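Local coordinates for putative peptidase (Chlamydophila abortus, PDB 3CE2), which probably cleaves small bioactive peptides as a zinc-dependent oligopeptidase of the M3B (oligopeptidase F) family, at residues Phe77-Lys82 with Thr115-Glu120. Sequence-based numbering, arbitrary orientation.
Sequences FSIERK and TLFAEE
Phe117 reaches from helix 101-120 across to helix 66-96 and meets Ile79 and Glu80 with the outer part of its ring, the two backbones being nearest at Glu80 CA and Phe117 CA, 8.1 Å apart. The contact is wholly apolar, without a hydrogen bond or salt bridge between the segments. The CG2 methyl of Ile79 approaches the ring obliquely, 3.5 Å from Phe117 CE1 and 3.8 Å from Phe117 CD1. Its CG2 branch lies anti to the backbone N, and this is the arm that meets the ring. Farther round the ring Glu80 CB comes obliquely to Phe117 CE2, 4.0 Å away, on the same side of the ring plane as Ile79 CG2, so the two successive residues lie against one side of the phenyl group. Phe117 CG stands anti to its own backbone N (chi1 -171°), which extends the ring away from its helix into this place. Only the base of Glu80 takes part. Its extended chain carries the carboxylate past the contact to its own helix's Phe77, where Glu80 OE1 sits in the ring plane at the edge, 3.9 Å from Phe77 CD1. Such an approach would suit the slightly positive rim of an aromatic ring. Trp53, in a loop, adds to the apolar patch: it touches Ile79 and stacks edge-to-face with Phe117. The Glu120 carboxylate helps to fix that loop, its two oxygens accepting hydrogen bonds from the backbone N of Thr52 and of Trp53. With just 140 Å² buried, this is a slender surface contact, away from the zinc site of His402, His406 and Glu430. It joins consecutive helices that run in opposite directions, the interhelical packing of an antiparallel helical hairpin in this largely helical metallopeptidase.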
loop_
_atom_site.group_PDB
_atom_site.type_symbol
_atom_site.label_atom_id
_atom_site.label_comp_id
_atom_site.label_asym_id
_atom_site.label_seq_id
_atom_site.Cartn_x
_atom_site.Cartn_y
_atom_site.Cartn_z
ATOM N N PHE A 77 -8.632 24.827 1.364
ATOM C CA PHE A 77 -8.764 23.862 0.269
ATOM C C PHE A 77 -8.377 24.473 -1.071
ATOM O O PHE A 77 -7.924 23.783 -1.975
ATOM C CB PHE A 77 -10.176 23.278 0.183
ATOM C CG PHE A 77 -10.528 22.388 1.341
ATOM C CD1 PHE A 77 -9.532 21.685 2.025
ATOM C CD2 PHE A 77 -11.845 22.249 1.754
ATOM C CE1 PHE A 77 -9.847 20.843 3.114
ATOM C CE2 PHE A 77 -12.171 21.421 2.836
ATOM C CZ PHE A 77 -11.166 20.710 3.513
ATOM N N SER A 78 -8.556 25.776 -1.190
ATOM C CA SER A 78 -8.336 26.450 -2.448
ATOM C C SER A 78 -6.838 26.572 -2.701
ATOM O O SER A 78 -6.362 26.302 -3.803
ATOM C CB SER A 78 -8.959 27.843 -2.389
ATOM O OG SER A 78 -9.218 28.309 -3.695
ATOM N N ILE A 79 -6.118 27.002 -1.666
ATOM C CA ILE A 79 -4.669 27.131 -1.684
ATOM C C ILE A 79 -4.043 25.762 -1.906
ATOM O O ILE A 79 -3.269 25.554 -2.860
ATOM C CB ILE A 79 -4.162 27.729 -0.349
ATOM C CG1 ILE A 79 -4.449 29.237 -0.300
ATOM C CG2 ILE A 79 -2.674 27.474 -0.161
ATOM C CD1 ILE A 79 -4.341 29.822 1.074
ATOM N N GLU A 80 -4.416 24.829 -1.032
ATOM C CA GLU A 80 -3.918 23.466 -1.072
ATOM C C GLU A 80 -4.057 22.914 -2.469
ATOM O O GLU A 80 -3.174 22.208 -2.976
ATOM C CB GLU A 80 -4.690 22.595 -0.086
ATOM C CG GLU A 80 -4.322 21.138 -0.111
ATOM C CD GLU A 80 -5.160 20.296 0.853
ATOM O OE1 GLU A 80 -5.736 20.863 1.816
ATOM O OE2 GLU A 80 -5.236 19.060 0.646
ATOM N N ARG A 81 -5.161 23.250 -3.111
ATOM C CA ARG A 81 -5.413 22.705 -4.416
ATOM C C ARG A 81 -4.372 23.212 -5.419
ATOM O O ARG A 81 -3.877 22.437 -6.256
ATOM C CB ARG A 81 -6.813 23.070 -4.838
ATOM C CG ARG A 81 -7.214 22.571 -6.189
ATOM C CD ARG A 81 -8.672 22.871 -6.365
ATOM N NE ARG A 81 -9.081 22.702 -7.748
ATOM C CZ ARG A 81 -10.350 22.691 -8.130
ATOM N NH1 ARG A 81 -11.309 22.828 -7.221
ATOM N NH2 ARG A 81 -10.650 22.533 -9.408
ATOM N N LYS A 82 -4.025 24.500 -5.306
ATOM C CA LYS A 82 -3.081 25.162 -6.214
ATOM C C LYS A 82 -1.664 24.635 -5.956
ATOM O O LYS A 82 -0.963 24.271 -6.895
ATOM C CB LYS A 82 -3.127 26.680 -6.004
ATOM C CG LYS A 82 -2.552 27.553 -7.132
ATOM C CD LYS A 82 -1.987 28.871 -6.545
ATOM C CE LYS A 82 -2.599 30.164 -7.155
ATOM N NZ LYS A 82 -1.931 30.691 -8.389
ATOM N N THR A 115 5.766 23.151 2.915
ATOM C CA THR A 115 6.166 23.085 4.312
ATOM C C THR A 115 5.753 24.367 5.033
ATOM O O THR A 115 5.453 24.364 6.236
ATOM C CB THR A 115 7.688 22.813 4.457
ATOM O OG1 THR A 115 8.040 21.680 3.652
ATOM C CG2 THR A 115 8.046 22.494 5.915
ATOM N N LEU A 116 5.705 25.455 4.284
ATOM C CA LEU A 116 5.317 26.728 4.853
ATOM C C LEU A 116 3.828 26.646 5.160
ATOM O O LEU A 116 3.394 26.832 6.301
ATOM C CB LEU A 116 5.605 27.850 3.853
ATOM C CG LEU A 116 6.441 29.051 4.318
ATOM C CD1 LEU A 116 7.519 28.625 5.331
ATOM C CD2 LEU A 116 7.072 29.735 3.099
ATOM N N PHE A 117 3.057 26.337 4.122
ATOM C CA PHE A 117 1.641 26.050 4.270
ATOM C C PHE A 117 1.377 25.201 5.490
ATOM O O PHE A 117 0.560 25.564 6.344
ATOM C CB PHE A 117 1.105 25.323 3.042
ATOM C CG PHE A 117 -0.376 25.197 3.036
ATOM C CD1 PHE A 117 -1.175 26.331 3.110
ATOM C CD2 PHE A 117 -0.981 23.951 2.975
ATOM C CE1 PHE A 117 -2.538 26.230 3.113
ATOM C CE2 PHE A 117 -2.364 23.844 2.977
ATOM C CZ PHE A 117 -3.138 24.986 3.045
ATOM N N ALA A 118 2.071 24.071 5.578
ATOM C CA ALA A 118 1.885 23.183 6.716
ATOM C C ALA A 118 2.198 23.870 8.062
ATOM O O ALA A 118 1.550 23.598 9.076
ATOM C CB ALA A 118 2.680 21.890 6.542
ATOM N N GLU A 119 3.179 24.766 8.083
ATOM C CA GLU A 119 3.502 25.452 9.331
ATOM C C GLU A 119 2.454 26.509 9.607
ATOM O O GLU A 119 1.886 26.576 10.697
ATOM C CB GLU A 119 4.904 26.064 9.286
ATOM C CG GLU A 119 6.007 25.055 9.643
ATOM C CD GLU A 119 7.360 25.364 8.987
ATOM O OE1 GLU A 119 7.455 26.384 8.244
ATOM O OE2 GLU A 119 8.312 24.572 9.217
ATOM N N GLU A 120 2.165 27.320 8.605
ATOM C CA GLU A 120 1.172 28.345 8.797
ATOM C C GLU A 120 -0.203 27.802 9.242
ATOM O O GLU A 120 -0.872 28.431 10.059
ATOM C CB GLU A 120 1.093 29.274 7.587
ATOM C CG GLU A 120 1.887 30.555 7.824
ATOM C CD GLU A 120 2.222 31.320 6.563
ATOM O OE1 GLU A 120 1.295 31.690 5.808
ATOM O OE2 GLU A 120 3.426 31.577 6.342
#